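Local coordinates for exodeoxyribonuclease III (Neisseria meningitidis, PDB 2JC4), which probably degrades double-stranded DNA from its 3' ends as a metal-dependent exonuclease of the AP endonuclease family, serving DNA repair, at residues W6-L11 and L30-L35; H53-G58 and V65-R70; T61-A66 and N103-N108; Y198-Y203 and P244-P249. All blocks are in the same frame, centred on the assembly; numbering follows the deposited sequence.

Interaction 1. Residues W6-L11 and L30-L35; sequences WNVNSL and LVLQEL. With MG (magnesium ion), chain B.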
loop_
_atom_site.group_PDB
_atom_site.type_symbol
_atom_site.label_atom_id
_atom_site.label_comp_id
_atom_site.label_asym_id
_atom_site.label_seq_id
_atom_site.Cartn_x
_atom_site.Cartn_y
_atom_site.Cartn_z
ATOM N N TRP A 6 2.440 -4.152 -2.476
ATOM C CA TRP A 6 3.835 -3.959 -2.840
ATOM C C TRP A 6 4.007 -2.746 -3.710
ATOM O O TRP A 6 3.408 -2.652 -4.791
ATOM C CB TRP A 6 4.392 -5.221 -3.549
ATOM C CG TRP A 6 5.920 -5.194 -3.717
ATOM C CD1 TRP A 6 6.809 -4.435 -3.016
ATOM C CD2 TRP A 6 6.686 -5.974 -4.632
ATOM N NE1 TRP A 6 8.097 -4.681 -3.458
ATOM C CE2 TRP A 6 8.047 -5.622 -4.455
ATOM C CE3 TRP A 6 6.356 -6.945 -5.581
ATOM C CZ2 TRP A 6 9.087 -6.219 -5.203
ATOM C CZ3 TRP A 6 7.376 -7.527 -6.326
ATOM C CH2 TRP A 6 8.723 -7.171 -6.140
ATOM N N ASN A 7 4.829 -1.803 -3.245
ATOM C CA ASN A 7 5.237 -0.660 -4.056
ATOM C C ASN A 7 6.461 -1.143 -4.839
ATOM O O ASN A 7 7.528 -1.403 -4.261
ATOM C CB ASN A 7 5.574 0.550 -3.146
ATOM C CG ASN A 7 6.055 1.747 -3.921
ATOM O OD1 ASN A 7 6.712 1.607 -4.960
ATOM N ND2 ASN A 7 5.746 2.943 -3.422
ATOM N N VAL A 8 6.268 -1.342 -6.140
ATOM C CA VAL A 8 7.258 -2.009 -6.990
ATOM C C VAL A 8 8.263 -1.043 -7.605
ATOM O O VAL A 8 9.189 -1.494 -8.274
ATOM C CB VAL A 8 6.582 -2.803 -8.159
ATOM C CG1 VAL A 8 5.833 -4.005 -7.642
ATOM C CG2 VAL A 8 5.642 -1.899 -9.006
ATOM N N ASN A 9 8.057 0.270 -7.425
ATOM C CA ASN A 9 9.011 1.274 -7.948
ATOM C C ASN A 9 9.314 1.074 -9.447
ATOM O O ASN A 9 10.490 0.949 -9.859
ATOM C CB ASN A 9 10.328 1.240 -7.140
ATOM C CG ASN A 9 11.260 2.363 -7.515
ATOM O OD1 ASN A 9 10.803 3.420 -7.900
ATOM N ND2 ASN A 9 12.569 2.140 -7.396
ATOM N N SER A 10 8.242 1.050 -10.231
ATOM C CA SER A 10 8.174 0.726 -11.679
ATOM C C SER A 10 7.834 -0.759 -11.939
ATOM O O SER A 10 8.651 -1.670 -11.657
ATOM C CB SER A 10 9.415 1.141 -12.493
ATOM O OG SER A 10 9.213 0.628 -13.812
ATOM N N LEU A 11 6.650 -1.010 -12.493
ATOM C CA LEU A 11 6.298 -2.384 -12.882
ATOM C C LEU A 11 7.085 -2.897 -14.102
ATOM O O LEU A 11 7.300 -4.102 -14.233
ATOM C CB LEU A 11 4.791 -2.527 -13.130
ATOM C CG LEU A 11 4.294 -3.943 -13.375
ATOM C CD1 LEU A 11 4.709 -4.892 -12.260
ATOM C CD2 LEU A 11 2.760 -3.942 -13.531
ATOM N N LEU A 30 -2.961 -9.510 -4.820
ATOM C CA LEU A 30 -1.740 -8.691 -4.780
ATOM C C LEU A 30 -2.108 -7.300 -5.279
ATOM O O LEU A 30 -2.631 -7.154 -6.383
ATOM C CB LEU A 30 -0.654 -9.272 -5.686
ATOM C CG LEU A 30 0.613 -8.462 -5.982
ATOM C CD1 LEU A 30 1.351 -8.194 -4.670
ATOM C CD2 LEU A 30 1.525 -9.185 -6.981
ATOM N N VAL A 31 -1.892 -6.286 -4.462
ATOM C CA VAL A 31 -2.090 -4.908 -4.918
ATOM C C VAL A 31 -0.722 -4.223 -5.064
ATOM O O VAL A 31 0.188 -4.477 -4.249
ATOM C CB VAL A 31 -3.082 -4.139 -4.027
ATOM C CG1 VAL A 31 -4.375 -4.945 -3.776
ATOM C CG2 VAL A 31 -2.468 -3.690 -2.682
ATOM N N LEU A 32 -0.606 -3.366 -6.082
ATOM C CA LEU A 32 0.638 -2.741 -6.490
ATOM C C LEU A 32 0.510 -1.237 -6.525
ATOM O O LEU A 32 -0.561 -0.709 -6.878
ATOM C CB LEU A 32 1.048 -3.201 -7.928
ATOM C CG LEU A 32 1.062 -4.713 -8.129
ATOM C CD1 LEU A 32 1.372 -5.049 -9.589
ATOM C CD2 LEU A 32 2.146 -5.291 -7.237
ATOM N N GLN A 33 1.605 -0.565 -6.143
ATOM C CA GLN A 33 1.764 0.887 -6.290
ATOM C C GLN A 33 3.056 1.214 -7.084
ATOM O O GLN A 33 4.023 0.436 -7.109
ATOM C CB GLN A 33 1.822 1.584 -4.924
ATOM C CG GLN A 33 0.675 1.214 -3.991
ATOM C CD GLN A 33 0.989 -0.048 -3.190
ATOM O OE1 GLN A 33 2.116 -0.272 -2.780
ATOM N NE2 GLN A 33 -0.018 -0.874 -2.979
ATOM N N GLU A 34 3.070 2.413 -7.662
ATOM C CA GLU A 34 4.165 2.910 -8.481
ATOM C C GLU A 34 4.354 2.027 -9.694
ATOM O O GLU A 34 5.476 1.599 -10.023
ATOM C CB GLU A 34 5.460 3.103 -7.676
ATOM C CG GLU A 34 5.364 4.254 -6.706
ATOM C CD GLU A 34 6.717 4.698 -6.182
ATOM O OE1 GLU A 34 7.748 4.567 -6.891
ATOM O OE2 GLU A 34 6.745 5.175 -5.042
ATOM N N LEU A 35 3.252 1.778 -10.398
ATOM C CA LEU A 35 3.383 1.123 -11.717
ATOM C C LEU A 35 4.349 1.909 -12.600
ATOM O O LEU A 35 5.185 1.315 -13.289
ATOM C CB LEU A 35 2.043 1.052 -12.427
ATOM C CG LEU A 35 0.919 0.369 -11.684
ATOM C CD1 LEU A 35 -0.293 0.426 -12.638
ATOM C CD2 LEU A 35 1.281 -1.093 -11.326
HETATM MG MG MG B . 9.929 4.937 -6.088
HETATM O O HOH W 1 9.324 3.231 -4.785
HETATM O O HOH W 2 9.019 6.096 -4.463
HETATM O O HOH W 3 11.928 5.100 -5.158
HETATM O O HOH W 4 10.125 6.743 -7.330
#

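Interaction 2. Residues H53-G58 and V65-R70; sequences HCVWSG and VAIVSR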
loop_
_atom_site.group_PDB
_atom_site.type_symbol
_atom_site.label_atom_id
_atom_site.label_comp_id
_atom_site.label_asym_id
_atom_site.label_seq_id
_atom_site.Cartn_x
_atom_site.Cartn_y
_atom_site.Cartn_z
ATOM N N HIS A 53 -6.427 -12.162 -12.948
ATOM C CA HIS A 53 -7.241 -11.004 -13.355
ATOM C C HIS A 53 -6.609 -9.712 -12.832
ATOM O O HIS A 53 -6.114 -9.684 -11.711
ATOM C CB HIS A 53 -8.648 -11.151 -12.819
ATOM C CG HIS A 53 -9.349 -12.377 -13.319
ATOM N ND1 HIS A 53 -9.806 -12.492 -14.615
ATOM C CD2 HIS A 53 -9.648 -13.544 -12.707
ATOM C CE1 HIS A 53 -10.368 -13.678 -14.775
ATOM N NE2 HIS A 53 -10.282 -14.336 -13.631
ATOM N N CYS A 54 -6.588 -8.667 -13.668
ATOM C CA CYS A 54 -5.928 -7.416 -13.331
ATOM C C CYS A 54 -6.854 -6.262 -13.577
ATOM O O CYS A 54 -7.499 -6.216 -14.632
ATOM C CB CYS A 54 -4.720 -7.193 -14.251
ATOM S SG CYS A 54 -3.510 -8.488 -14.149
ATOM N N VAL A 55 -6.924 -5.327 -12.628
ATOM C CA VAL A 55 -7.500 -4.010 -12.917
ATOM C C VAL A 55 -6.481 -2.973 -12.503
ATOM O O VAL A 55 -5.714 -3.209 -11.574
ATOM C CB VAL A 55 -8.864 -3.766 -12.228
ATOM C CG1 VAL A 55 -9.914 -4.786 -12.765
ATOM C CG2 VAL A 55 -8.753 -3.827 -10.681
ATOM N N TRP A 56 -6.431 -1.856 -13.213
ATOM C CA TRP A 56 -5.371 -0.898 -12.930
ATOM C C TRP A 56 -5.732 0.503 -13.368
ATOM O O TRP A 56 -6.697 0.721 -14.137
ATOM C CB TRP A 56 -4.053 -1.333 -13.603
ATOM C CG TRP A 56 -4.127 -1.315 -15.109
ATOM C CD1 TRP A 56 -3.710 -0.301 -15.935
ATOM C CD2 TRP A 56 -4.644 -2.356 -15.979
ATOM N NE1 TRP A 56 -3.929 -0.647 -17.256
ATOM C CE2 TRP A 56 -4.499 -1.896 -17.311
ATOM C CE3 TRP A 56 -5.193 -3.621 -15.762
ATOM C CZ2 TRP A 56 -4.902 -2.649 -18.411
ATOM C CZ3 TRP A 56 -5.595 -4.378 -16.869
ATOM C CH2 TRP A 56 -5.440 -3.887 -18.172
ATOM N N SER A 57 -4.908 1.443 -12.907
ATOM C CA SER A 57 -5.086 2.864 -13.193
ATOM C C SER A 57 -3.678 3.372 -13.286
ATOM O O SER A 57 -2.965 3.457 -12.248
ATOM C CB SER A 57 -5.797 3.563 -12.027
ATOM O OG SER A 57 -6.020 4.946 -12.293
ATOM N N GLY A 58 -3.257 3.662 -14.513
ATOM C CA GLY A 58 -1.883 4.132 -14.768
ATOM C C GLY A 58 -1.829 5.490 -15.465
ATOM O O GLY A 58 -2.807 5.936 -16.052
ATOM N N VAL A 65 -1.537 2.444 -9.842
ATOM C CA VAL A 65 -1.966 1.432 -8.857
ATOM C C VAL A 65 -2.692 0.266 -9.571
ATOM O O VAL A 65 -3.370 0.480 -10.598
ATOM C CB VAL A 65 -2.909 2.039 -7.752
ATOM C CG1 VAL A 65 -2.117 2.851 -6.757
ATOM C CG2 VAL A 65 -4.036 2.927 -8.375
ATOM N N ALA A 66 -2.533 -0.948 -9.078
ATOM C CA ALA A 66 -3.200 -2.091 -9.714
ATOM C C ALA A 66 -3.683 -3.065 -8.664
ATOM O O ALA A 66 -3.128 -3.103 -7.582
ATOM C CB ALA A 66 -2.228 -2.800 -10.689
ATOM N N ILE A 67 -4.708 -3.851 -8.997
ATOM C CA ILE A 67 -5.185 -4.974 -8.158
ATOM C C ILE A 67 -5.133 -6.239 -9.012
ATOM O O ILE A 67 -5.672 -6.273 -10.126
ATOM C CB ILE A 67 -6.610 -4.775 -7.613
ATOM C CG1 ILE A 67 -6.677 -3.553 -6.687
ATOM C CG2 ILE A 67 -7.074 -6.031 -6.905
ATOM C CD1 ILE A 67 -8.083 -3.093 -6.361
ATOM N N VAL A 68 -4.464 -7.254 -8.498
ATOM C CA VAL A 68 -4.225 -8.479 -9.285
ATOM C C VAL A 68 -4.743 -9.639 -8.446
ATOM O O VAL A 68 -4.396 -9.742 -7.266
ATOM C CB VAL A 68 -2.731 -8.657 -9.565
ATOM C CG1 VAL A 68 -2.488 -9.920 -10.373
ATOM C CG2 VAL A 68 -2.137 -7.406 -10.249
ATOM N N SER A 69 -5.609 -10.483 -9.016
ATOM C CA SER A 69 -6.250 -11.506 -8.198
ATOM C C SER A 69 -6.672 -12.713 -9.024
ATOM O O SER A 69 -6.902 -12.589 -10.221
ATOM C CB SER A 69 -7.476 -10.915 -7.477
ATOM O OG SER A 69 -8.344 -10.251 -8.398
ATOM N N ARG A 70 -6.756 -13.882 -8.402
ATOM C CA ARG A 70 -7.255 -15.024 -9.177
ATOM C C ARG A 70 -8.779 -14.982 -9.286
ATOM O O ARG A 70 -9.333 -15.505 -10.254
ATOM C CB ARG A 70 -6.667 -16.376 -8.743
ATOM C CG ARG A 70 -5.263 -16.564 -9.399
ATOM C CD ARG A 70 -4.883 -17.978 -9.769
ATOM N NE ARG A 70 -5.397 -18.362 -11.082
ATOM C CZ ARG A 70 -4.940 -19.391 -11.785
ATOM N NH1 ARG A 70 -3.928 -20.110 -11.306
ATOM N NH2 ARG A 70 -5.481 -19.689 -12.967
#

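Interaction 3. Residues T61-A66 and N103-N108; sequences TYNGVA and NVYCVN. With ACT (acetate ion), chain F.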
loop_
_atom_site.group_PDB
_atom_site.type_symbol
_atom_site.label_atom_id
_atom_site.label_comp_id
_atom_site.label_asym_id
_atom_site.label_seq_id
_atom_site.Cartn_x
_atom_site.Cartn_y
_atom_site.Cartn_z
ATOM N N THR A 61 4.863 7.887 -16.427
ATOM C CA THR A 61 5.982 8.295 -15.553
ATOM C C THR A 61 5.793 8.138 -14.060
ATOM O O THR A 61 6.705 7.674 -13.404
ATOM C CB THR A 61 6.396 9.733 -15.817
ATOM O OG1 THR A 61 6.496 9.908 -17.233
ATOM C CG2 THR A 61 7.751 10.065 -15.139
ATOM N N TYR A 62 4.625 8.535 -13.548
ATOM C CA TYR A 62 4.409 8.673 -12.114
ATOM C C TYR A 62 3.326 7.751 -11.626
ATOM O O TYR A 62 2.453 7.353 -12.409
ATOM C CB TYR A 62 3.969 10.101 -11.795
ATOM C CG TYR A 62 4.937 11.151 -12.299
ATOM C CD1 TYR A 62 6.144 11.386 -11.627
ATOM C CD2 TYR A 62 4.653 11.899 -13.450
ATOM C CE1 TYR A 62 7.062 12.334 -12.101
ATOM C CE2 TYR A 62 5.577 12.862 -13.938
ATOM C CZ TYR A 62 6.757 13.073 -13.237
ATOM O OH TYR A 62 7.660 14.024 -13.673
ATOM N N ASN A 63 3.369 7.440 -10.329
ATOM C CA ASN A 63 2.185 6.903 -9.636
ATOM C C ASN A 63 1.747 5.560 -10.257
ATOM O O ASN A 63 2.604 4.770 -10.647
ATOM C CB ASN A 63 1.036 7.931 -9.644
ATOM C CG ASN A 63 1.430 9.264 -9.044
ATOM O OD1 ASN A 63 2.087 9.330 -8.014
ATOM N ND2 ASN A 63 1.015 10.336 -9.686
ATOM N N GLY A 64 0.449 5.312 -10.347
ATOM C CA GLY A 64 -0.074 4.044 -10.917
ATOM C C GLY A 64 -0.315 3.019 -9.846
ATOM O O GLY A 64 0.589 2.753 -9.030
ATOM N N VAL A 65 -1.537 2.444 -9.842
ATOM C CA VAL A 65 -1.966 1.432 -8.857
ATOM C C VAL A 65 -2.692 0.266 -9.571
ATOM O O VAL A 65 -3.370 0.480 -10.598
ATOM C CB VAL A 65 -2.909 2.039 -7.752
ATOM C CG1 VAL A 65 -2.117 2.851 -6.757
ATOM C CG2 VAL A 65 -4.036 2.927 -8.375
ATOM N N ALA A 66 -2.533 -0.948 -9.078
ATOM C CA ALA A 66 -3.200 -2.091 -9.714
ATOM C C ALA A 66 -3.683 -3.065 -8.664
ATOM O O ALA A 66 -3.128 -3.103 -7.582
ATOM C CB ALA A 66 -2.228 -2.800 -10.689
ATOM N N ASN A 103 -6.825 0.025 -2.679
ATOM C CA ASN A 103 -5.377 0.128 -2.820
ATOM C C ASN A 103 -4.992 1.602 -3.005
ATOM O O ASN A 103 -5.535 2.283 -3.875
ATOM C CB ASN A 103 -4.959 -0.686 -4.049
ATOM C CG ASN A 103 -3.477 -0.577 -4.383
ATOM O OD1 ASN A 103 -2.648 -0.246 -3.530
ATOM N ND2 ASN A 103 -3.134 -0.900 -5.642
ATOM N N VAL A 104 -4.035 2.073 -2.211
ATOM C CA VAL A 104 -3.599 3.454 -2.251
ATOM C C VAL A 104 -2.087 3.571 -2.474
ATOM O O VAL A 104 -1.291 2.832 -1.892
ATOM C CB VAL A 104 -4.004 4.201 -0.925
ATOM C CG1 VAL A 104 -5.498 4.478 -0.904
ATOM C CG2 VAL A 104 -3.535 3.424 0.401
ATOM N N TYR A 105 -1.710 4.505 -3.323
ATOM C CA TYR A 105 -0.349 4.986 -3.362
ATOM C C TYR A 105 -0.442 6.442 -2.872
ATOM O O TYR A 105 -0.780 7.347 -3.656
ATOM C CB TYR A 105 0.261 4.895 -4.791
ATOM C CG TYR A 105 1.569 5.634 -4.811
ATOM C CD1 TYR A 105 2.523 5.378 -3.821
ATOM C CD2 TYR A 105 1.833 6.653 -5.756
ATOM C CE1 TYR A 105 3.744 6.093 -3.783
ATOM C CE2 TYR A 105 3.066 7.359 -5.728
ATOM C CZ TYR A 105 3.986 7.079 -4.720
ATOM O OH TYR A 105 5.178 7.780 -4.613
ATOM N N CYS A 106 -0.226 6.661 -1.565
ATOM C CA CYS A 106 -0.533 7.948 -0.949
ATOM C C CYS A 106 0.545 8.956 -1.291
ATOM O O CYS A 106 1.715 8.590 -1.544
ATOM C CB CYS A 106 -0.630 7.848 0.577
ATOM S SG CYS A 106 -1.967 6.743 1.125
ATOM N N VAL A 107 0.157 10.219 -1.247
ATOM C CA VAL A 107 1.089 11.316 -1.535
ATOM C C VAL A 107 2.329 11.270 -0.630
ATOM O O VAL A 107 2.219 11.269 0.599
ATOM C CB VAL A 107 0.396 12.701 -1.426
ATOM C CG1 VAL A 107 1.342 13.812 -1.870
ATOM C CG2 VAL A 107 -0.886 12.711 -2.266
ATOM N N ASN A 108 3.507 11.279 -1.248
ATOM C CA ASN A 108 4.747 11.343 -0.506
ATOM C C ASN A 108 4.813 12.602 0.363
ATOM O O ASN A 108 4.983 12.505 1.587
ATOM C CB ASN A 108 5.956 11.231 -1.453
ATOM C CG ASN A 108 7.301 11.267 -0.696
ATOM O OD1 ASN A 108 7.653 12.281 -0.083
ATOM N ND2 ASN A 108 8.013 10.148 -0.704
HETATM C C ACT F . 10.358 7.757 0.329
HETATM O O ACT F . 10.492 8.939 0.709
HETATM O OXT ACT F . 10.713 7.477 -0.846
HETATM C CH3 ACT F . 9.782 6.780 1.289
#

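Interaction 4. Residues Y198-Y203 and P244-P249; sequences YTWFDY and PSDHAP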
loop_
_atom_site.group_PDB
_atom_site.type_symbol
_atom_site.label_atom_id
_atom_site.label_comp_id
_atom_site.label_asym_id
_atom_site.label_seq_id
_atom_site.Cartn_x
_atom_site.Cartn_y
_atom_site.Cartn_z
ATOM N N TYR A 198 10.236 -2.501 9.479
ATOM C CA TYR A 198 10.346 -1.545 8.354
ATOM C C TYR A 198 9.983 -2.157 6.992
ATOM O O TYR A 198 10.264 -3.337 6.720
ATOM C CB TYR A 198 11.757 -0.990 8.266
ATOM C CG TYR A 198 12.284 -0.429 9.570
ATOM C CD1 TYR A 198 11.489 0.369 10.392
ATOM C CD2 TYR A 198 13.589 -0.672 9.952
ATOM C CE1 TYR A 198 12.000 0.929 11.575
ATOM C CE2 TYR A 198 14.095 -0.138 11.149
ATOM C CZ TYR A 198 13.288 0.648 11.944
ATOM O OH TYR A 198 13.804 1.168 13.110
ATOM N N THR A 199 9.365 -1.346 6.123
ATOM C CA THR A 199 8.921 -1.834 4.810
ATOM C C THR A 199 9.596 -1.096 3.662
ATOM O O THR A 199 9.477 -1.524 2.518
ATOM C CB THR A 199 7.398 -1.641 4.656
ATOM O OG1 THR A 199 7.109 -0.254 4.695
ATOM C CG2 THR A 199 6.616 -2.341 5.828
ATOM N N TRP A 200 10.242 0.048 3.961
ATOM C CA TRP A 200 10.978 0.818 2.976
ATOM C C TRP A 200 12.382 1.058 3.498
ATOM O O TRP A 200 12.545 1.345 4.685
ATOM C CB TRP A 200 10.315 2.183 2.729
ATOM C CG TRP A 200 11.162 3.062 1.868
ATOM C CD1 TRP A 200 11.349 2.967 0.515
ATOM C CD2 TRP A 200 11.958 4.163 2.311
ATOM N NE1 TRP A 200 12.214 3.940 0.099
ATOM C CE2 TRP A 200 12.608 4.688 1.176
ATOM C CE3 TRP A 200 12.190 4.754 3.569
ATOM C CZ2 TRP A 200 13.470 5.799 1.241
ATOM C CZ3 TRP A 200 13.040 5.864 3.647
ATOM C CH2 TRP A 200 13.677 6.377 2.474
ATOM N N PHE A 201 13.377 0.870 2.634
ATOM C CA PHE A 201 14.769 1.137 2.972
ATOM C C PHE A 201 15.365 1.915 1.786
ATOM O O PHE A 201 15.309 1.461 0.641
ATOM C CB PHE A 201 15.547 -0.180 3.168
ATOM C CG PHE A 201 14.929 -1.141 4.176
ATOM C CD1 PHE A 201 13.830 -1.966 3.807
ATOM C CD2 PHE A 201 15.470 -1.251 5.463
ATOM C CE1 PHE A 201 13.269 -2.853 4.739
ATOM C CE2 PHE A 201 14.910 -2.160 6.413
ATOM C CZ PHE A 201 13.830 -2.952 6.039
ATOM N N ASP A 202 15.915 3.103 2.058
ATOM C CA ASP A 202 16.479 3.912 1.010
ATOM C C ASP A 202 17.579 3.121 0.268
ATOM O O ASP A 202 18.433 2.461 0.897
ATOM C CB ASP A 202 17.036 5.212 1.634
ATOM C CG ASP A 202 17.202 6.346 0.619
ATOM O OD1 ASP A 202 17.612 6.110 -0.532
ATOM O OD2 ASP A 202 16.921 7.503 1.001
ATOM N N TYR A 203 17.550 3.169 -1.056
ATOM C CA TYR A 203 18.681 2.671 -1.840
ATOM C C TYR A 203 19.979 3.395 -1.471
ATOM O O TYR A 203 21.063 2.783 -1.450
ATOM C CB TYR A 203 18.442 2.882 -3.334
ATOM C CG TYR A 203 17.323 2.123 -4.030
ATOM C CD1 TYR A 203 17.171 0.722 -3.896
ATOM C CD2 TYR A 203 16.479 2.796 -4.917
ATOM C CE1 TYR A 203 16.173 0.032 -4.600
ATOM C CE2 TYR A 203 15.482 2.120 -5.636
ATOM C CZ TYR A 203 15.335 0.743 -5.464
ATOM O OH TYR A 203 14.356 0.122 -6.178
ATOM N N PRO A 244 16.327 -4.881 -6.290
ATOM C CA PRO A 244 15.033 -4.924 -5.617
ATOM C C PRO A 244 14.257 -3.600 -5.743
ATOM O O PRO A 244 14.842 -2.557 -6.063
ATOM C CB PRO A 244 15.426 -5.167 -4.153
ATOM C CG PRO A 244 16.708 -4.442 -4.012
ATOM C CD PRO A 244 17.423 -4.595 -5.340
ATOM N N SER A 245 12.949 -3.629 -5.481
ATOM C CA SER A 245 12.254 -2.393 -5.164
ATOM C C SER A 245 12.828 -1.867 -3.831
ATOM O O SER A 245 13.310 -2.666 -2.992
ATOM C CB SER A 245 10.761 -2.631 -5.068
ATOM O OG SER A 245 10.134 -1.460 -4.581
ATOM N N ASP A 246 12.762 -0.546 -3.611
ATOM C CA ASP A 246 13.134 -0.011 -2.288
ATOM C C ASP A 246 12.100 -0.385 -1.202
ATOM O O ASP A 246 12.422 -0.375 -0.026
ATOM C CB ASP A 246 13.440 1.507 -2.332
ATOM C CG ASP A 246 12.313 2.336 -2.976
ATOM O OD1 ASP A 246 11.368 1.774 -3.571
ATOM O OD2 ASP A 246 12.398 3.579 -2.881
ATOM N N HIS A 247 10.879 -0.719 -1.592
ATOM C CA HIS A 247 9.867 -1.218 -0.612
ATOM C C HIS A 247 9.796 -2.739 -0.681
ATOM O O HIS A 247 9.931 -3.321 -1.756
ATOM C CB HIS A 247 8.450 -0.703 -0.934
ATOM C CG HIS A 247 8.281 0.789 -0.832
ATOM N ND1 HIS A 247 7.495 1.376 0.134
ATOM C CD2 HIS A 247 8.732 1.802 -1.614
ATOM C CE1 HIS A 247 7.514 2.692 -0.020
ATOM N NE2 HIS A 247 8.249 2.975 -1.082
ATOM N N ALA A 248 9.493 -3.360 0.463
ATOM C CA ALA A 248 9.246 -4.789 0.570
ATOM C C ALA A 248 7.737 -5.035 0.513
ATOM O O ALA A 248 6.963 -4.193 1.001
ATOM C CB ALA A 248 9.787 -5.307 1.933
ATOM N N PRO A 249 7.321 -6.185 -0.053
ATOM C CA PRO A 249 5.892 -6.524 0.005
ATOM C C PRO A 249 5.495 -6.697 1.455
ATOM O O PRO A 249 6.342 -7.035 2.292
ATOM C CB PRO A 249 5.802 -7.888 -0.712
ATOM C CG PRO A 249 7.119 -8.047 -1.513
ATOM C CD PRO A 249 8.145 -7.204 -0.754
HETATM O O HOH W 5 14.970 4.580 -2.100
#

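Interaction 1. Residues W6-L11 and L30-L35
Asn9 and Glu34 meet at a magnesium ion just past the C-terminal ends of the parallel strands 2-7 and 29-33, inner strands of the DNase I-like fold whose beta-alpha-beta crossover through helix 11-23 brings both metal ligands together. Trp6 pairs with Leu32 and Asn7 with Gln33. Along Glu34, CB lies 3.3 Å from Asn7 OD1, CG passes beside the same amide, and the chain then runs extended (chi2 -164°) to CD. There OE1 binds the magnesium at 2.4 Å, while OE2 accepts a nearly straight hydrogen bond from Asn7 ND2, 2.9 Å away, which reaches it from above the carboxylate plane. Asn7 ND2 also donates to Asp146, so Asn7 joins a metal ligand to a predicted catalytic residue. Asn7 OD1 in turn closes an Asx turn onto Asn9 N. Four waters fill the remaining positions round the metal, and Asn9 OD1, which also accepts from Lys36, completes the protein share of the site at 2.5 Å from the magnesium.

Interaction 2. Residues H53-G58 and V65-R70
Trp56 turns its CG between its own backbone N and carbonyl carbon (chi1 65°), which swings the indole away from the facing strand and leaves CB to meet Ala66 CB at 3.7 Å. Val55 (chi1 -63°) puts CG2 between its backbone N and carbonyl carbon, 3.9 Å from Ile67 CB; the two side chains run side by side in the same direction. Strands 53-57 and 65-69 form an antiparallel beta hairpin at one margin of a six-stranded sheet, with 53-57 outermost. The hydrogen-bonded pairs are His53 with Ser69, Val55 with Ile67, and Ser57 with Val65, each closed by two backbone bonds; Ile67 N to Val55 O measures 2.8 Å. Between them sit the non-hydrogen-bonded pairs, Cys54 with Val68 and Trp56 with Ala66. Their side chains share one face, where Trp56 stacks on Phe42 and gives its NE1 proton to Gln39 O, and Cys54 rests on Leu47 of helix 44-48. The other face carries Val55, Ile67 and Val65, all packed against Ile92 of strand 91-96 in the second sheet. At the far end the His53 ring presents its edge to the last residue of the facing segment, CD2 standing 3.2 Å from Arg70 O.

Interaction 3. Residues T61-A66 and N103-N108
Tyr105, a predicted active-site residue, ends strand 99-105 where the two sheets of the DNase I-like sandwich face each other; strand 65-69 of the opposing sheet, with the loop residue Asn63 just before it, flanks the tyrosine. The two backbones run in nearly opposite directions but are not paired: the closest CA atoms, those of Val65 and Tyr105, are 6.7 Å apart, and side chains make the contact. Asn63 OD1 lies in the ring plane, 3.2 Å from Tyr105 CE2, so the carbonyl oxygen meets the ring's C-H edge, with the amide plane turned 47° from the ring. Asn63 ND2 is held by Gln59 and Gln88. Nearer the backbone, Val65 CG1 packs 3.7 Å from Tyr105 CB. Asn103 has CG anti to its backbone N (chi1 175°) and extends its amide across to strand 65-69, where ND2 comes within 3.6 Å of Val65 CB. That buried amide is satisfied from the strand next door, ND2 donating to Leu32 O and OD1 accepting from Gln33 NE2. Strand 29-33 lies beside this contact, Ile92 of strand 91-96 packs on both Val65 and Asn103, and past Tyr105, Cys106 and Val107 lean on helix 115-135.

Interaction 4. Residues Y198-Y203 and P244-P249
The His247 ring carries Trp200 over one face, CD1 lying 3.4 Å above its plane and offset toward the rim, with Trp200 CB in CH-pi contact over it. Two loops of the DNase I-like fold meet here, joined by a single backbone bridge between Trp200 and His247, and they line the predicted catalytic site. The indole meets Asp246 at its edge: Trp200 NE1 donates a weak hydrogen bond to Asp246 OD2 at 3.0 Å, the ring and carboxylate planes being 76° apart. Tyr203 presents one face to Asp246, whose CB sits 3.8 Å from the ring centroid in a second CH-pi contact, and its edge to Pro244 O. His247 ND1 is bonded to Asp217, which also accepts from Thr199 OG1, fixing the imidazole's rotation. Backbone bonds on either side of the bridge, Ala248 N to Thr199 O and Phe201 N to Asp246 O, hold the loops in register. The Tyr203 hydroxyl, also bonded by Asn9 ND2, donates in plane to a lone pair of Pro244 O over 2.7 Å.

How the interactions relate
From the N terminus, interaction 1 closes first, bringing strand 29-33 beside strand 2-7 after helix 11-23. Interaction 2 follows in series as a hairpin, and its inner strand extends the same sheet, Leu30 O meeting Val68 N and Leu32 N meeting Ala66 O. Interaction 3 begins on that strand, sharing Val65 and Ala66, and spans to strand 99-105, tying the first sheet to the second. Interaction 4 closes a later loop of 40 residues, remote from interaction 2 but touching interaction 1, where Trp6 NE1 reaches His247 O. None nests within another, but interactions 2 and 3 overlap along the chain. Interaction 1 holds the metal ligands, with predicted active-site residues of interactions 3 and 4 close by.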